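PDB 6WY9: acyl-CoA dehydrogenase domain protein Tcur3483 from Thermomonospora curvata, which binds a flavin adenine dinucleotide cofactor and, as a member of the acyl-CoA dehydrogenase family, probably oxidises CH-CH groups of its substrate. Local coordinates for residues 49-54 / 367-372; 276-282 / 347-351. All coordinates share one frame; numbering follows the deposited sequence.

In the fold
Acyl-CoA dehydrogenases pair helical N- and C-terminal domains with a β-sheet domain between them, and the two contacts illustrate how distant segments are tied together in such a fold. Interaction 1 joins helix 47-55 of the N-terminal domain to helix 369-380 of the C-terminal domain, across 312 intervening residues. Interaction 2 lies within that span and joins helices 263-286 and 326-350, both of the C-terminal domain. Their centres are about 15 Å apart, and Ile370 bridges them: its CD1 lies 3.4 Å from Val279 CG2. Helix 369-380 thus meets helix 47-55 mainly through Gln369 and Gln372 and packs Ile370 against Val279 and Leu347 within its own domain. Both contacts lie away from the flavin site.

Interaction 1 (49-54 / 367-372); sequences RRRVGE and AGQIEQ. With GOL (glycerol), chain L.
Gln372 and Glu54 meet across the interface between the N-terminal and C-terminal helical domains of the acyl-CoA dehydrogenase fold, where helix 47-55 faces the first turn of helix 369-380. Gln372, extended beyond CG with that atom anti to the backbone N (chi1 176°), reaches across to give NE2 to Glu54 OE1 at 2.9 Å. The acceptor uses its anti lone pair and lies near the amide plane; the Glu54 side chain is poorly ordered, so details of its bonds are less certain. A second bond from NE2 runs to the Gly224 carbonyl. In Arg50 the bend at chi2 (-141°) brings CD to 3.3 Å from Ala367 O, and the turn at chi3 (47°) directs the guanidinium toward Glu54, where NH1 makes a long, weak salt bridge to OE1. The stronger partner of Arg50 is Glu360, paired with NH2. A lysine in its place would probably be unable to reach Glu360 and Glu54 together, so that one of them would lose its charged partner here. At the other flank, Arg49 NH2 comes to 3.5 Å from Gln369 NE2, a contact without a hydrogen bond; Gln369 OE1 instead accepts from Arg271. A glycerol, probably from the crystallisation liquor, lies between the two helices: its O3 accepts a hydrogen bond from Arg50 NH1 (3.2 Å) and sits 2.8 Å from Gln372 OE1, to which it donates.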
ATOM      1  N   ARG A  49      19.181   9.820 -29.342  0.95119.70           N
ATOM      2  CA  ARG A  49      17.752   9.744 -29.054  0.95111.96           C
ATOM      3  C   ARG A  49      17.480   9.850 -27.554  0.95110.14           C
ATOM      4  O   ARG A  49      16.660  10.668 -27.115  0.95111.85           O
ATOM      5  CB  ARG A  49      17.169   8.447 -29.621  0.95108.40           C
ATOM      6  CG  ARG A  49      17.735   7.162 -29.002  0.95108.33           C
ATOM      7  CD  ARG A  49      16.720   6.017 -28.983  0.95103.43           C
ATOM      8  NE  ARG A  49      17.040   5.071 -27.923  0.95102.99           N
ATOM      9  CZ  ARG A  49      16.713   5.251 -26.645  0.95101.41           C
ATOM     10  NH1 ARG A  49      16.039   6.337 -26.273  0.95 98.57           N
ATOM     11  NH2 ARG A  49      17.061   4.346 -25.738  0.95103.31           N
ATOM     12  N   ARG A  50      18.150   9.016 -26.751  0.86105.95           N
ATOM     13  CA  ARG A  50      18.001   9.062 -25.300  0.86100.78           C
ATOM     14  C   ARG A  50      18.593  10.336 -24.697  0.86104.47           C
ATOM     15  O   ARG A  50      18.331  10.629 -23.525  0.86106.37           O
ATOM     16  CB  ARG A  50      18.645   7.811 -24.672  0.86 95.40           C
ATOM     17  CG  ARG A  50      18.101   7.432 -23.296  0.86 90.83           C
ATOM     18  CD  ARG A  50      19.187   6.928 -22.327  0.86 91.72           C
ATOM     19  NE  ARG A  50      20.369   7.788 -22.325  0.86 92.92           N
ATOM     20  CZ  ARG A  50      20.382   9.059 -21.919  0.86 92.67           C
ATOM     21  NH1 ARG A  50      19.270   9.640 -21.489  0.86 89.64           N
ATOM     22  NH2 ARG A  50      21.511   9.761 -21.953  0.86 95.84           N
ATOM     23  N   ARG A  51      19.377  11.096 -25.467  0.85106.61           N
ATOM     24  CA  ARG A  51      19.904  12.386 -25.027  0.85110.35           C
ATOM     25  C   ARG A  51      18.922  13.533 -25.267  0.85110.27           C
ATOM     26  O   ARG A  51      18.743  14.382 -24.384  0.85111.28           O
ATOM     27  CB  ARG A  51      21.239  12.673 -25.725  0.85111.40           C
ATOM     28  CG  ARG A  51      22.451  12.035 -25.052  0.85115.14           C
ATOM     29  CD  ARG A  51      23.175  13.039 -24.158  0.85117.73           C
ATOM     30  NE  ARG A  51      24.294  13.711 -24.828  0.85118.80           N
ATOM     31  CZ  ARG A  51      24.239  14.923 -25.380  0.85116.22           C
ATOM     32  NH1 ARG A  51      25.319  15.433 -25.956  0.85118.35           N
ATOM     33  NH2 ARG A  51      23.117  15.628 -25.361  0.85112.21           N
ATOM     34  N   VAL A  52      18.283  13.585 -26.441  0.94109.22           N
ATOM     35  CA  VAL A  52      17.266  14.609 -26.684  0.94108.01           C
ATOM     36  C   VAL A  52      15.968  14.269 -25.959  0.94109.52           C
ATOM     37  O   VAL A  52      15.189  15.171 -25.619  0.94111.04           O
ATOM     38  CB  VAL A  52      17.020  14.800 -28.193  0.94103.66           C
ATOM     39  CG1 VAL A  52      18.140  15.609 -28.829  0.94104.37           C
ATOM     40  CG2 VAL A  52      16.889  13.464 -28.872  0.94101.76           C
ATOM     41  N   GLY A  53      15.708  12.979 -25.717  0.89109.46           N
ATOM     42  CA  GLY A  53      14.534  12.591 -24.955  0.89109.85           C
ATOM     43  C   GLY A  53      14.626  12.949 -23.484  0.89115.25           C
ATOM     44  O   GLY A  53      13.607  13.239 -22.850  0.89113.33           O
ATOM     45  N   GLU A  54      15.842  12.940 -22.921  0.96123.04           N
ATOM     46  CA  GLU A  54      16.025  13.291 -21.511  0.96129.83           C
ATOM     47  C   GLU A  54      15.895  14.795 -21.288  0.96129.39           C
ATOM     48  O   GLU A  54      15.348  15.235 -20.267  0.96130.30           O
ATOM     49  CB  GLU A  54      17.388  12.800 -21.013  0.96136.32           C
ATOM     50  CG  GLU A  54      18.581  13.518 -21.629  0.96138.26           C
ATOM     51  CD  GLU A  54      19.901  13.136 -20.980  0.96143.28           C
ATOM     52  OE1 GLU A  54      19.894  12.635 -19.831  0.96146.10           O
ATOM     53  OE2 GLU A  54      20.951  13.340 -21.624  0.96144.62           O
ATOM     54  N   ALA A 367      19.943   1.106 -21.649  1.00 44.14           N
ATOM     55  CA  ALA A 367      20.544   2.437 -21.698  1.00 44.67           C
ATOM     56  C   ALA A 367      20.270   3.263 -20.431  1.00 43.50           C
ATOM     57  O   ALA A 367      20.322   4.487 -20.483  1.00 44.10           O
ATOM     58  CB  ALA A 367      20.084   3.217 -22.943  1.00 45.38           C
ATOM     59  N   GLY A 368      19.982   2.627 -19.289  1.00 42.56           N
ATOM     60  CA  GLY A 368      19.700   3.353 -18.055  1.00 43.11           C
ATOM     61  C   GLY A 368      18.358   4.056 -18.016  1.00 42.82           C
ATOM     62  O   GLY A 368      18.142   4.896 -17.134  1.00 40.43           O
ATOM     63  N   GLN A 369      17.445   3.739 -18.945  1.00 42.72           N
ATOM     64  CA  GLN A 369      16.202   4.507 -19.069  1.00 44.02           C
ATOM     65  C   GLN A 369      15.346   4.419 -17.810  1.00 41.56           C
ATOM     66  O   GLN A 369      14.687   5.394 -17.424  1.00 41.89           O
ATOM     67  CB  GLN A 369      15.391   3.999 -20.268  1.00 44.38           C
ATOM     68  CG  GLN A 369      16.006   4.347 -21.585  1.00 48.37           C
ATOM     69  CD  GLN A 369      15.163   3.768 -22.704  1.00 51.23           C
ATOM     70  OE1 GLN A 369      14.194   4.384 -23.152  1.00 53.20           O
ATOM     71  NE2 GLN A 369      15.492   2.558 -23.116  1.00 49.87           N
ATOM     72  N   ILE A 370      15.255   3.236 -17.221  1.00 39.32           N
ATOM     73  CA  ILE A 370      14.390   3.091 -16.052  1.00 39.17           C
ATOM     74  C   ILE A 370      15.015   3.785 -14.851  1.00 39.85           C
ATOM     75  O   ILE A 370      14.313   4.368 -14.010  1.00 39.94           O
ATOM     76  CB  ILE A 370      14.109   1.610 -15.773  1.00 39.60           C
ATOM     77  CG1 ILE A 370      13.247   1.036 -16.929  1.00 41.52           C
ATOM     78  CG2 ILE A 370      13.373   1.466 -14.397  1.00 38.17           C
ATOM     79  CD1 ILE A 370      13.267  -0.503 -17.044  1.00 42.38           C
ATOM     80  N   GLU A 371      16.343   3.736 -14.754  1.00 39.93           N
ATOM     81  CA  GLU A 371      17.013   4.526 -13.727  1.00 40.86           C
ATOM     82  C   GLU A 371      16.700   6.021 -13.907  1.00 41.02           C
ATOM     83  O   GLU A 371      16.338   6.704 -12.945  1.00 39.69           O
ATOM     84  CB  GLU A 371      18.511   4.250 -13.772  1.00 42.78           C
ATOM     85  CG  GLU A 371      19.281   4.734 -12.530  1.00 44.05           C
ATOM     86  CD  GLU A 371      19.507   6.233 -12.517  1.00 45.13           C
ATOM     87  OE1 GLU A 371      19.680   6.830 -13.613  1.00 45.95           O
ATOM     88  OE2 GLU A 371      19.538   6.807 -11.398  1.00 44.98           O
ATOM     89  N   GLN A 372      16.852   6.560 -15.127  1.00 40.29           N
ATOM     90  CA  GLN A 372      16.583   7.989 -15.292  1.00 39.73           C
ATOM     91  C   GLN A 372      15.090   8.329 -15.130  1.00 40.02           C
ATOM     92  O   GLN A 372      14.742   9.347 -14.500  1.00 40.18           O
ATOM     93  CB  GLN A 372      17.113   8.490 -16.636  1.00 43.59           C
ATOM     94  CG  GLN A 372      16.736   9.965 -16.862  1.00 47.80           C
ATOM     95  CD  GLN A 372      17.499  10.573 -18.002  1.00 56.11           C
ATOM     96  OE1 GLN A 372      17.811   9.887 -18.966  1.00 59.06           O
ATOM     97  NE2 GLN A 372      17.826  11.861 -17.900  1.00 59.27           N
TER
HETATM   98  C1  GOL L 410      14.280  10.318 -20.494  1.00 98.49           C
HETATM   99  O1  GOL L 410      13.241  10.912 -21.131  1.00 96.58           O
HETATM  100  C2  GOL L 410      14.830   9.134 -21.335  1.00101.42           C
HETATM  101  O2  GOL L 410      15.662   9.543 -22.322  1.00102.28           O
HETATM  102  C3  GOL L 410      15.471   8.292 -20.198  1.00102.96           C
HETATM  103  O3  GOL L 410      16.736   7.907 -20.614  1.00103.55           O

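Interaction 2 (276-282 / 347-351); sequences WEDVVAW and LTGIL
Leu347 packs against Val279 and Trp276 at one end of an apolar seam between helices 263-286 and 326-350, in the helical C-terminal domain of the acyl-CoA dehydrogenase fold, with Val279 in the middle of the seam. No hydrogen bond crosses it; the fit depends on the shapes of six side chains. Both methyls of Leu347 project at the first helix. CD1 rests against the backbone of Trp276, 3.8 Å from its CA. CD2 enters the notch between the Trp276 indole and Val279, at 3.9 Å from Val279 CB. Val279 in turn is a bump pointing at the second helix. Its chi1 of 172° points CG1 at Ile350 CG2, 3.7 Å away, and turns CG2 toward Leu351, with CD2 of that leucine at 4.2 Å from it.

One turn further on, Trp282 extends its six-membered ring over the C-terminal end of the other segment. Leu351 CD2 sits beneath this ring in a CH-pi contact, 3.7 Å from the centroid and only 11° off the normal, which makes the flat indole a lid over the methyl. The rim of the same ring reaches the backbone, where CZ3 approaches Ile350 O at 3.5 Å near the ring plane.

Two further helices flank the seam. Helix 292-321 packs on it through Leu305 against Trp276 and through Trp293 and Leu298 against Ile350, and the Leu298 carbonyl accepts from Trp276 NE1. Ile370 of helix 369-380 touches both Val279 and Leu347, while Val365, in the loop leading to that helix, meets Trp282 and Leu351.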
ATOM      1  N   TRP A 276       8.391  -2.161 -19.438  1.00 38.18           N
ATOM      2  CA  TRP A 276       7.999  -3.402 -18.773  1.00 38.22           C
ATOM      3  C   TRP A 276       8.243  -4.607 -19.684  1.00 38.64           C
ATOM      4  O   TRP A 276       8.863  -5.591 -19.279  1.00 38.56           O
ATOM      5  CB  TRP A 276       6.527  -3.307 -18.336  1.00 38.41           C
ATOM      6  CG  TRP A 276       5.978  -4.565 -17.642  1.00 35.75           C
ATOM      7  CD1 TRP A 276       5.827  -4.753 -16.294  1.00 35.88           C
ATOM      8  CD2 TRP A 276       5.459  -5.740 -18.267  1.00 37.02           C
ATOM      9  NE1 TRP A 276       5.282  -6.004 -16.040  1.00 34.61           N
ATOM     10  CE2 TRP A 276       5.047  -6.630 -17.226  1.00 36.11           C
ATOM     11  CE3 TRP A 276       5.328  -6.155 -19.597  1.00 37.27           C
ATOM     12  CZ2 TRP A 276       4.507  -7.887 -17.486  1.00 36.18           C
ATOM     13  CZ3 TRP A 276       4.795  -7.420 -19.853  1.00 38.23           C
ATOM     14  CH2 TRP A 276       4.398  -8.272 -18.788  1.00 37.59           C
ATOM     15  N   GLU A 277       7.794  -4.533 -20.935  1.00 39.48           N
ATOM     16  CA  GLU A 277       8.057  -5.610 -21.880  1.00 41.33           C
ATOM     17  C   GLU A 277       9.546  -5.864 -22.054  1.00 41.53           C
ATOM     18  O   GLU A 277       9.972  -7.022 -22.177  1.00 41.36           O
ATOM     19  CB  GLU A 277       7.457  -5.292 -23.240  1.00 44.05           C
ATOM     20  CG  GLU A 277       5.968  -5.266 -23.272  1.00 49.87           C
ATOM     21  CD  GLU A 277       5.490  -4.905 -24.662  1.00 58.55           C
ATOM     22  OE1 GLU A 277       5.971  -3.903 -25.245  1.00 61.47           O
ATOM     23  OE2 GLU A 277       4.679  -5.670 -25.195  1.00 62.78           O
ATOM     24  N   ASP A 278      10.343  -4.797 -22.162  1.00 40.18           N
ATOM     25  CA  ASP A 278      11.769  -4.993 -22.368  1.00 40.20           C
ATOM     26  C   ASP A 278      12.397  -5.673 -21.163  1.00 40.68           C
ATOM     27  O   ASP A 278      13.309  -6.501 -21.308  1.00 40.32           O
ATOM     28  CB  ASP A 278      12.455  -3.659 -22.622  1.00 40.11           C
ATOM     29  CG  ASP A 278      12.040  -3.021 -23.931  1.00 44.02           C
ATOM     30  OD1 ASP A 278      11.547  -3.705 -24.864  1.00 45.34           O
ATOM     31  OD2 ASP A 278      12.224  -1.790 -24.001  1.00 44.90           O
ATOM     32  N   VAL A 279      11.935  -5.322 -19.957  1.00 38.69           N
ATOM     33  CA  VAL A 279      12.458  -5.959 -18.757  1.00 39.91           C
ATOM     34  C   VAL A 279      12.081  -7.438 -18.725  1.00 40.52           C
ATOM     35  O   VAL A 279      12.917  -8.281 -18.368  1.00 41.77           O
ATOM     36  CB  VAL A 279      12.001  -5.218 -17.486  1.00 37.71           C
ATOM     37  CG1 VAL A 279      12.412  -6.040 -16.247  1.00 38.75           C
ATOM     38  CG2 VAL A 279      12.696  -3.813 -17.433  1.00 37.08           C
ATOM     39  N   VAL A 280      10.833  -7.788 -19.093  1.00 38.85           N
ATOM     40  CA  VAL A 280      10.468  -9.207 -19.210  1.00 37.92           C
ATOM     41  C   VAL A 280      11.467  -9.950 -20.095  1.00 39.02           C
ATOM     42  O   VAL A 280      11.971 -11.020 -19.728  1.00 38.27           O
ATOM     43  CB  VAL A 280       9.023  -9.382 -19.731  1.00 37.77           C
ATOM     44  CG1 VAL A 280       8.686 -10.894 -19.952  1.00 38.88           C
ATOM     45  CG2 VAL A 280       8.030  -8.818 -18.734  1.00 36.24           C
ATOM     46  N   ALA A 281      11.752  -9.408 -21.288  1.00 39.99           N
ATOM     47  CA  ALA A 281      12.666 -10.081 -22.220  1.00 41.96           C
ATOM     48  C   ALA A 281      14.069 -10.205 -21.629  1.00 43.95           C
ATOM     49  O   ALA A 281      14.720 -11.257 -21.744  1.00 43.38           O
ATOM     50  CB  ALA A 281      12.734  -9.316 -23.558  1.00 42.56           C
ATOM     51  N   TRP A 282      14.557  -9.122 -21.015  1.00 41.45           N
ATOM     52  CA  TRP A 282      15.874  -9.121 -20.385  1.00 41.40           C
ATOM     53  C   TRP A 282      15.972 -10.177 -19.286  1.00 38.69           C
ATOM     54  O   TRP A 282      16.963 -10.923 -19.217  1.00 36.91           O
ATOM     55  CB  TRP A 282      16.147  -7.724 -19.823  1.00 39.89           C
ATOM     56  CG  TRP A 282      17.385  -7.554 -18.975  1.00 38.80           C
ATOM     57  CD1 TRP A 282      18.658  -7.221 -19.403  1.00 39.42           C
ATOM     58  CD2 TRP A 282      17.451  -7.665 -17.560  1.00 37.70           C
ATOM     59  NE1 TRP A 282      19.494  -7.131 -18.314  1.00 39.27           N
ATOM     60  CE2 TRP A 282      18.776  -7.389 -17.176  1.00 39.28           C
ATOM     61  CE3 TRP A 282      16.514  -7.991 -16.572  1.00 37.58           C
ATOM     62  CZ2 TRP A 282      19.193  -7.412 -15.828  1.00 38.94           C
ATOM     63  CZ3 TRP A 282      16.919  -8.013 -15.250  1.00 38.47           C
ATOM     64  CH2 TRP A 282      18.248  -7.727 -14.887  1.00 38.71           C
ATOM     65  N   LEU A 347      10.371  -2.307 -11.473  1.00 33.87           N
ATOM     66  CA  LEU A 347      11.303  -2.731 -12.514  1.00 35.05           C
ATOM     67  C   LEU A 347      12.748  -2.482 -12.105  1.00 35.90           C
ATOM     68  O   LEU A 347      13.628  -3.281 -12.461  1.00 35.60           O
ATOM     69  CB  LEU A 347      11.037  -2.028 -13.870  1.00 35.63           C
ATOM     70  CG  LEU A 347       9.684  -2.343 -14.557  1.00 35.54           C
ATOM     71  CD1 LEU A 347       9.526  -1.538 -15.888  1.00 34.94           C
ATOM     72  CD2 LEU A 347       9.438  -3.901 -14.806  1.00 35.80           C
ATOM     73  N   THR A 348      13.017  -1.386 -11.385  1.00 35.64           N
ATOM     74  CA  THR A 348      14.355  -1.159 -10.862  1.00 36.64           C
ATOM     75  C   THR A 348      14.794  -2.329  -9.964  1.00 36.97           C
ATOM     76  O   THR A 348      15.936  -2.810 -10.055  1.00 38.10           O
ATOM     77  CB  THR A 348      14.401   0.185 -10.090  1.00 38.23           C
ATOM     78  OG1 THR A 348      14.248   1.272 -11.013  1.00 41.02           O
ATOM     79  CG2 THR A 348      15.762   0.361  -9.384  1.00 36.41           C
ATOM     80  N   GLY A 349      13.922  -2.759  -9.052  1.00 34.82           N
ATOM     81  CA  GLY A 349      14.250  -3.922  -8.233  1.00 35.55           C
ATOM     82  C   GLY A 349      14.571  -5.147  -9.079  1.00 36.02           C
ATOM     83  O   GLY A 349      15.550  -5.854  -8.820  1.00 36.12           O
ATOM     84  N   ILE A 350      13.768  -5.399 -10.120  1.00 35.99           N
ATOM     85  CA  ILE A 350      13.995  -6.584 -10.959  1.00 35.34           C
ATOM     86  C   ILE A 350      15.341  -6.513 -11.657  1.00 37.79           C
ATOM     87  O   ILE A 350      15.988  -7.545 -11.907  1.00 36.78           O
ATOM     88  CB  ILE A 350      12.843  -6.747 -11.976  1.00 34.85           C
ATOM     89  CG1 ILE A 350      11.542  -7.099 -11.200  1.00 31.02           C
ATOM     90  CG2 ILE A 350      13.237  -7.801 -13.067  1.00 34.74           C
ATOM     91  CD1 ILE A 350      10.205  -7.010 -12.113  1.00 32.03           C
ATOM     92  N   LEU A 351      15.787  -5.303 -11.995  1.00 37.23           N
ATOM     93  CA  LEU A 351      17.066  -5.140 -12.657  1.00 38.31           C
ATOM     94  C   LEU A 351      18.253  -5.440 -11.747  1.00 38.62           C
ATOM     95  O   LEU A 351      19.371  -5.538 -12.254  1.00 41.47           O
ATOM     96  CB  LEU A 351      17.179  -3.713 -13.231  1.00 39.34           C
ATOM     97  CG  LEU A 351      16.225  -3.361 -14.374  1.00 40.79           C
ATOM     98  CD1 LEU A 351      16.527  -1.923 -14.885  1.00 42.31           C
ATOM     99  CD2 LEU A 351      16.424  -4.328 -15.527  1.00 40.89           C
TER